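PDB 6F2P: paenibacillus xanthan lyase from Paenibacillus, which cleaves the side chains of the polysaccharide xanthan by beta-elimination, releasing the terminal mannose, which is often pyruvylated. Local coordinates for residues L811-P816 against F896-T901; M132-I137 against A155-T160. All blocks are in the same frame, centred on the assembly; numbering follows the deposited sequence.

Overall arrangement
Contact 2 comes first along the chain and closes long before contact 1 opens. It pairs helix 123-141 with helix 147-160 in the N-terminal alpha-helical domain of polysaccharide lyase family 8. Contact 1 joins strands 806-813 and 891-900, which belong to two different antiparallel sheets of a later, calcium-binding beta-sandwich. The contact centres are 68 Å apart, on opposite sides of the centre of the chain, and their nearest atoms are about 52 Å apart, and they share no helix, sheet or domain. Each represents the core packing of its own module: helix on helix in contact 2, sheet on sheet in contact 1.

Contact 1 of 2, residues L811-P816 against F896-T901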
ATOM      1  N   LEU A 811       0.662  -1.330 -23.482  1.00 23.40           N
ATOM      2  CA  LEU A 811       1.744  -0.811 -24.306  1.00 19.52           C
ATOM      3  C   LEU A 811       1.947   0.668 -24.015  1.00 21.89           C
ATOM      4  O   LEU A 811       0.979   1.425 -23.884  1.00 22.66           O
ATOM      5  CB  LEU A 811       1.423  -0.995 -25.792  1.00 23.63           C
ATOM      6  CG  LEU A 811       1.516  -2.382 -26.443  1.00 25.47           C
ATOM      7  CD1 LEU A 811       0.563  -3.399 -25.802  1.00 18.54           C
ATOM      8  CD2 LEU A 811       1.254  -2.265 -27.948  1.00 16.00           C
ATOM      9  N   ASP A 812       3.205   1.079 -23.908  1.00 18.70           N
ATOM     10  CA  ASP A 812       3.524   2.488 -23.732  1.00 23.72           C
ATOM     11  C   ASP A 812       3.638   3.183 -25.096  1.00 25.82           C
ATOM     12  O   ASP A 812       4.637   3.026 -25.799  1.00 24.23           O
ATOM     13  CB  ASP A 812       4.829   2.641 -22.950  1.00 21.84           C
ATOM     14  CG  ASP A 812       5.093   4.074 -22.526  1.00 22.64           C
ATOM     15  OD1 ASP A 812       4.319   4.974 -22.933  1.00 23.24           O
ATOM     16  OD2 ASP A 812       6.081   4.301 -21.791  1.00 16.91           O
ATOM     17  N   VAL A 813       2.609   3.942 -25.468  1.00 20.99           N
ATOM     18  CA  VAL A 813       2.635   4.707 -26.711  1.00 19.62           C
ATOM     19  C   VAL A 813       3.246   6.079 -26.432  1.00 22.16           C
ATOM     20  O   VAL A 813       2.571   6.990 -25.939  1.00 18.57           O
ATOM     21  CB  VAL A 813       1.227   4.856 -27.311  1.00 20.93           C
ATOM     22  CG1 VAL A 813       1.269   5.663 -28.617  1.00 17.51           C
ATOM     23  CG2 VAL A 813       0.603   3.482 -27.534  1.00 18.05           C
ATOM     24  N   THR A 814       4.528   6.216 -26.759  1.00 20.72           N
ATOM     25  CA  THR A 814       5.336   7.345 -26.302  1.00 20.82           C
ATOM     26  C   THR A 814       5.178   8.623 -27.116  1.00 22.81           C
ATOM     27  O   THR A 814       5.656   9.680 -26.705  1.00 24.94           O
ATOM     28  CB  THR A 814       6.819   6.971 -26.291  1.00 25.74           C
ATOM     29  OG1 THR A 814       7.254   6.727 -27.633  1.00 24.35           O
ATOM     30  CG2 THR A 814       7.041   5.715 -25.447  1.00 25.85           C
ATOM     31  N   GLN A 815       4.528   8.522 -28.272  1.00 25.66           N
ATOM     32  CA  GLN A 815       4.295   9.681 -29.133  1.00 26.48           C
ATOM     33  C   GLN A 815       2.850   9.684 -29.597  1.00 26.39           C
ATOM     34  O   GLN A 815       2.405   8.739 -30.248  1.00 28.26           O
ATOM     35  CB  GLN A 815       5.219   9.661 -30.360  1.00 17.87           C
ATOM     36  CG  GLN A 815       6.694   9.737 -30.028  1.00 17.74           C
ATOM     37  CD  GLN A 815       7.054  11.035 -29.330  1.00 20.87           C
ATOM     38  OE1 GLN A 815       6.406  12.063 -29.530  1.00 25.30           O
ATOM     39  NE2 GLN A 815       8.095  10.995 -28.509  1.00 20.74           N
ATOM     40  N   PRO A 816       2.111  10.749 -29.268  1.00 25.61           N
ATOM     41  CA  PRO A 816       0.724  10.848 -29.726  1.00 25.12           C
ATOM     42  C   PRO A 816       0.667  10.845 -31.246  1.00 23.50           C
ATOM     43  O   PRO A 816       1.557  11.394 -31.889  1.00 27.27           O
ATOM     44  CB  PRO A 816       0.271  12.207 -29.181  1.00 22.77           C
ATOM     45  CG  PRO A 816       1.532  12.974 -28.964  1.00 21.17           C
ATOM     46  CD  PRO A 816       2.556  11.964 -28.565  1.00 22.38           C
ATOM     47  N   PHE A 896       3.901  -6.443 -31.658  1.00 23.05           N
ATOM     48  CA  PHE A 896       3.088  -5.410 -32.275  1.00 20.40           C
ATOM     49  C   PHE A 896       4.031  -4.368 -32.863  1.00 27.80           C
ATOM     50  O   PHE A 896       5.149  -4.188 -32.379  1.00 26.95           O
ATOM     51  CB  PHE A 896       2.187  -4.722 -31.248  1.00 18.75           C
ATOM     52  CG  PHE A 896       1.075  -5.585 -30.719  1.00 23.35           C
ATOM     53  CD1 PHE A 896      -0.046  -5.841 -31.490  1.00 20.51           C
ATOM     54  CD2 PHE A 896       1.137  -6.110 -29.435  1.00 22.48           C
ATOM     55  CE1 PHE A 896      -1.074  -6.620 -31.007  1.00 22.94           C
ATOM     56  CE2 PHE A 896       0.103  -6.891 -28.940  1.00 28.54           C
ATOM     57  CZ  PHE A 896      -1.004  -7.148 -29.732  1.00 25.91           C
ATOM     58  N   SER A 897       3.578  -3.694 -33.911  1.00 26.09           N
ATOM     59  CA  SER A 897       4.247  -2.506 -34.408  1.00 26.73           C
ATOM     60  C   SER A 897       3.191  -1.432 -34.585  1.00 21.19           C
ATOM     61  O   SER A 897       2.076  -1.728 -34.993  1.00 22.24           O
ATOM     62  CB  SER A 897       4.921  -2.783 -35.752  1.00 28.07           C
ATOM     63  OG  SER A 897       6.009  -3.675 -35.611  1.00 34.30           O
ATOM     64  N   LEU A 898       3.530  -0.191 -34.262  1.00 23.42           N
ATOM     65  CA  LEU A 898       2.665   0.934 -34.597  1.00 27.32           C
ATOM     66  C   LEU A 898       3.360   1.742 -35.679  1.00 27.61           C
ATOM     67  O   LEU A 898       4.443   2.281 -35.458  1.00 30.66           O
ATOM     68  CB  LEU A 898       2.401   1.823 -33.384  1.00 25.44           C
ATOM     69  CG  LEU A 898       2.013   1.138 -32.078  1.00 24.75           C
ATOM     70  CD1 LEU A 898       1.665   2.189 -31.039  1.00 27.98           C
ATOM     71  CD2 LEU A 898       0.871   0.171 -32.283  1.00 23.85           C
ATOM     72  N   VAL A 899       2.732   1.809 -36.846  1.00 23.82           N
ATOM     73  CA  VAL A 899       3.294   2.486 -38.006  1.00 29.75           C
ATOM     74  C   VAL A 899       2.540   3.788 -38.244  1.00 26.98           C
ATOM     75  O   VAL A 899       1.324   3.829 -38.087  1.00 26.59           O
ATOM     76  CB  VAL A 899       3.148   1.604 -39.253  1.00 32.84           C
ATOM     77  CG1 VAL A 899       3.819   2.253 -40.452  1.00 32.49           C
ATOM     78  CG2 VAL A 899       3.725   0.222 -38.981  1.00 32.67           C
ATOM     79  N   SER A 900       3.250   4.851 -38.615  1.00 30.79           N
ATOM     80  CA  SER A 900       2.594   6.140 -38.845  1.00 32.71           C
ATOM     81  C   SER A 900       1.736   6.100 -40.104  1.00 30.30           C
ATOM     82  O   SER A 900       1.916   5.242 -40.968  1.00 27.04           O
ATOM     83  CB  SER A 900       3.611   7.278 -38.922  1.00 28.53           C
ATOM     84  OG  SER A 900       4.609   6.997 -39.884  1.00 46.82           O
ATOM     85  N   THR A 901       0.783   7.019 -40.196  1.00 31.96           N
ATOM     86  CA  THR A 901      -0.119   7.056 -41.339  1.00 34.00           C
ATOM     87  C   THR A 901      -0.089   8.444 -41.963  1.00 35.58           C
ATOM     88  O   THR A 901       0.511   9.364 -41.404  1.00 35.50           O
ATOM     89  CB  THR A 901      -1.569   6.704 -40.934  1.00 34.49           C
ATOM     90  OG1 THR A 901      -2.116   7.760 -40.136  1.00 41.22           O
ATOM     91  CG2 THR A 901      -1.616   5.393 -40.141  1.00 30.58           C
TER
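Leu-811 and Val-813 meet Phe-896 and Leu-898 across the core of a beta-sandwich. Strand 806-813 belongs to one antiparallel sheet and strand 891-900 to the other, so no hydrogen bond joins them and apolar side chains fill the gap. The strands run in the same general direction, in a register that puts the CA atoms of Val-813 and Leu-898 8.7 Å apart. On the packed side, CD2 of Leu-811 meets CD2 of the Phe-896 ring at 4.1 Å, approaching the ring obliquely while the two side chains cross at about a right angle. One residue pair further on, the extended arm of Leu-898 (CD1 anti to CA, chi2 -175°) brings CD1 against Val-813. Phe-875 of the neighbouring strand 871-882 touches Leu-811, Phe-896 and Leu-898, which ties both pairs into one buried cluster. The looser side begins where strand 806-813 ends: Thr-814 to Pro-816 make no contact with 896-901, and on the outer face of the other sheet lie the partly exposed Ser-897 and Val-899. Asp-812, between the two touching residues, forms a salt bridge to Lys-734 and a hydrogen bond to Tyr-705, both on strands of another sheet. With chi1 at 180°, Val-813 holds CG2 anti to its carbonyl carbon, beside the backbone N, and this branch lies 3.9 Å from CD1 of Leu-898.

Contact 2 of 2, residues M132-I137 against A155-T160; sequences MALNDI and AAIYYT
The carboxamide of Asn-135 is the flat group of this contact, and Ile-157 lies over one of its faces: CD1 stands above the plane, displaced to the oxygen end, 3.2 Å from OD1 and 3.8 Å from CG of Asn-135. At the other end of the amide, ND2 gives a hydrogen bond to Val-177 O, which is consistent with the nitrogen being at this end and places OD1 beside the isoleucine methyl. This is an apolar approach to a polar atom, and no hydrogen bond crosses between the segments. Ile-157 carries its whole side of the contact through one branch. With CD1 anti to CA (chi2 -175°), that branch is stretched out as a thin arm and inserted between Asn-135 and Leu-134, obliquely to both. Leu-134 comes alongside it: its CD2 is 4.1 Å from Ile-157 CG1, and its CG lies equally near Ile-157 CD1. The leucine reaches across because its CG points away from its own backbone N (chi1 -177°). The CA atoms of Leu-134 and Ile-157 are 8.3 Å apart. Helices 123-141 and 147-160 are consecutive and run broadly antiparallel, a helical hairpin of the family 8 alpha-helical domain. Helix 168-184 packs on Asn-135, Tyr-74 of helix 68-85 and Phe-113 from a loop touch Leu-134, and the calcium ligands Gln-161 and Ser-163 closely follow helix 147-160.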
ATOM      1  N   MET A 132       3.044 -27.628  25.767  1.00 13.91           N
ATOM      2  CA  MET A 132       3.717 -26.376  26.098  1.00 17.32           C
ATOM      3  C   MET A 132       3.816 -26.201  27.603  1.00 18.08           C
ATOM      4  O   MET A 132       4.858 -25.820  28.127  1.00 19.44           O
ATOM      5  CB  MET A 132       2.941 -25.199  25.510  1.00 20.37           C
ATOM      6  CG  MET A 132       3.742 -23.944  25.318  1.00 47.46           C
ATOM      7  SD  MET A 132       3.917 -23.568  23.566  1.00 57.92           S
ATOM      8  CE  MET A 132       4.708 -21.971  23.683  1.00 50.91           C
ATOM      9  N   ALA A 133       2.715 -26.474  28.295  1.00 17.36           N
ATOM     10  CA  ALA A 133       2.672 -26.299  29.737  1.00 16.91           C
ATOM     11  C   ALA A 133       3.385 -27.459  30.431  1.00 16.74           C
ATOM     12  O   ALA A 133       4.061 -27.270  31.445  1.00 15.70           O
ATOM     13  CB  ALA A 133       1.227 -26.169  30.210  1.00 14.21           C
ATOM     14  N   LEU A 134       3.237 -28.657  29.873  1.00 13.19           N
ATOM     15  CA  LEU A 134       3.948 -29.823  30.384  1.00 13.00           C
ATOM     16  C   LEU A 134       5.464 -29.648  30.241  1.00 18.46           C
ATOM     17  O   LEU A 134       6.212 -29.968  31.167  1.00 21.42           O
ATOM     18  CB  LEU A 134       3.464 -31.100  29.692  1.00 11.21           C
ATOM     19  CG  LEU A 134       4.052 -32.430  30.168  1.00 14.52           C
ATOM     20  CD1 LEU A 134       4.072 -32.514  31.675  1.00 10.98           C
ATOM     21  CD2 LEU A 134       3.278 -33.603  29.580  1.00 12.06           C
ATOM     22  N   ASN A 135       5.911 -29.130  29.095  1.00 14.18           N
ATOM     23  CA  ASN A 135       7.325 -28.814  28.897  1.00 16.03           C
ATOM     24  C   ASN A 135       7.849 -27.897  29.988  1.00 16.47           C
ATOM     25  O   ASN A 135       8.938 -28.093  30.524  1.00 16.89           O
ATOM     26  CB  ASN A 135       7.557 -28.132  27.550  1.00 15.88           C
ATOM     27  CG  ASN A 135       7.771 -29.114  26.433  1.00 18.15           C
ATOM     28  OD1 ASN A 135       8.182 -30.253  26.670  1.00 19.32           O
ATOM     29  ND2 ASN A 135       7.494 -28.683  25.195  1.00 16.21           N
ATOM     30  N   ASP A 136       7.063 -26.883  30.313  1.00 15.96           N
ATOM     31  CA  ASP A 136       7.490 -25.897  31.286  1.00 18.50           C
ATOM     32  C   ASP A 136       7.575 -26.491  32.690  1.00 21.82           C
ATOM     33  O   ASP A 136       8.548 -26.257  33.406  1.00 23.01           O
ATOM     34  CB  ASP A 136       6.571 -24.676  31.244  1.00 20.81           C
ATOM     35  CG  ASP A 136       6.704 -23.900  29.945  1.00 23.56           C
ATOM     36  OD1 ASP A 136       7.542 -24.290  29.098  1.00 21.88           O
ATOM     37  OD2 ASP A 136       5.984 -22.895  29.779  1.00 28.20           O
ATOM     38  N   ILE A 137       6.562 -27.266  33.070  1.00 18.20           N
ATOM     39  CA  ILE A 137       6.573 -27.961  34.344  1.00 15.04           C
ATOM     40  C   ILE A 137       7.824 -28.812  34.466  1.00 17.40           C
ATOM     41  O   ILE A 137       8.593 -28.662  35.418  1.00 16.53           O
ATOM     42  CB  ILE A 137       5.347 -28.866  34.505  1.00 19.17           C
ATOM     43  CG1 ILE A 137       4.078 -28.020  34.558  1.00 17.43           C
ATOM     44  CG2 ILE A 137       5.478 -29.735  35.769  1.00 12.87           C
ATOM     45  CD1 ILE A 137       2.820 -28.817  34.346  1.00 17.13           C
ATOM     46  N   ALA A 155       7.301 -38.848  26.194  1.00 18.60           N
ATOM     47  CA  ALA A 155       6.697 -39.793  25.261  1.00 20.69           C
ATOM     48  C   ALA A 155       5.299 -39.344  24.872  1.00 19.89           C
ATOM     49  O   ALA A 155       4.850 -39.566  23.745  1.00 23.81           O
ATOM     50  CB  ALA A 155       6.659 -41.187  25.860  1.00 18.14           C
ATOM     51  N   ALA A 156       4.615 -38.702  25.809  1.00 15.91           N
ATOM     52  CA  ALA A 156       3.285 -38.192  25.540  1.00 16.49           C
ATOM     53  C   ALA A 156       3.352 -37.035  24.548  1.00 18.82           C
ATOM     54  O   ALA A 156       2.569 -36.972  23.599  1.00 15.92           O
ATOM     55  CB  ALA A 156       2.624 -37.757  26.821  1.00 16.67           C
ATOM     56  N   ILE A 157       4.294 -36.125  24.771  1.00 20.82           N
ATOM     57  CA  ILE A 157       4.468 -34.980  23.889  1.00 18.41           C
ATOM     58  C   ILE A 157       4.887 -35.397  22.477  1.00 19.89           C
ATOM     59  O   ILE A 157       4.306 -34.920  21.506  1.00 23.37           O
ATOM     60  CB  ILE A 157       5.453 -33.958  24.468  1.00 19.65           C
ATOM     61  CG1 ILE A 157       4.931 -33.456  25.815  1.00 12.72           C
ATOM     62  CG2 ILE A 157       5.656 -32.804  23.485  1.00 14.86           C
ATOM     63  CD1 ILE A 157       5.756 -32.355  26.417  1.00 13.27           C
ATOM     64  N   TYR A 158       5.868 -36.294  22.356  1.00 18.58           N
ATOM     65  CA  TYR A 158       6.229 -36.845  21.043  1.00 20.22           C
ATOM     66  C   TYR A 158       5.013 -37.461  20.345  1.00 22.23           C
ATOM     67  O   TYR A 158       4.896 -37.428  19.119  1.00 20.11           O
ATOM     68  CB  TYR A 158       7.286 -37.940  21.166  1.00 24.36           C
ATOM     69  CG  TYR A 158       8.728 -37.509  21.362  1.00 21.17           C
ATOM     70  CD1 TYR A 158       9.080 -36.580  22.329  1.00 15.38           C
ATOM     71  CD2 TYR A 158       9.744 -38.095  20.615  1.00 18.82           C
ATOM     72  CE1 TYR A 158      10.401 -36.228  22.526  1.00 18.99           C
ATOM     73  CE2 TYR A 158      11.064 -37.747  20.803  1.00 18.31           C
ATOM     74  CZ  TYR A 158      11.390 -36.815  21.759  1.00 20.90           C
ATOM     75  OH  TYR A 158      12.713 -36.473  21.947  1.00 17.28           O
ATOM     76  N   TYR A 159       4.126 -38.053  21.136  1.00 22.42           N
ATOM     77  CA  TYR A 159       2.937 -38.696  20.594  1.00 20.24           C
ATOM     78  C   TYR A 159       1.971 -37.682  19.991  1.00 24.30           C
ATOM     79  O   TYR A 159       1.579 -37.807  18.830  1.00 23.83           O
ATOM     80  CB  TYR A 159       2.249 -39.529  21.671  1.00 26.93           C
ATOM     81  CG  TYR A 159       0.851 -39.959  21.312  1.00 21.94           C
ATOM     82  CD1 TYR A 159       0.627 -40.862  20.283  1.00 16.94           C
ATOM     83  CD2 TYR A 159      -0.244 -39.470  22.009  1.00 19.34           C
ATOM     84  CE1 TYR A 159      -0.656 -41.263  19.953  1.00 21.66           C
ATOM     85  CE2 TYR A 159      -1.531 -39.865  21.691  1.00 23.08           C
ATOM     86  CZ  TYR A 159      -1.734 -40.761  20.659  1.00 26.02           C
ATOM     87  OH  TYR A 159      -3.014 -41.153  20.333  1.00 22.35           O
ATOM     88  N   THR A 160       1.593 -36.675  20.771  1.00 22.22           N
ATOM     89  CA  THR A 160       0.669 -35.659  20.281  1.00 19.93           C
ATOM     90  C   THR A 160       1.323 -34.661  19.322  1.00 18.99           C
ATOM     91  O   THR A 160       0.659 -34.142  18.428  1.00 23.47           O
ATOM     92  CB  THR A 160       0.004 -34.887  21.430  1.00 19.37           C
ATOM     93  OG1 THR A 160       0.990 -34.117  22.127  1.00 16.86           O
ATOM     94  CG2 THR A 160      -0.670 -35.841  22.396  1.00 20.77           C
TER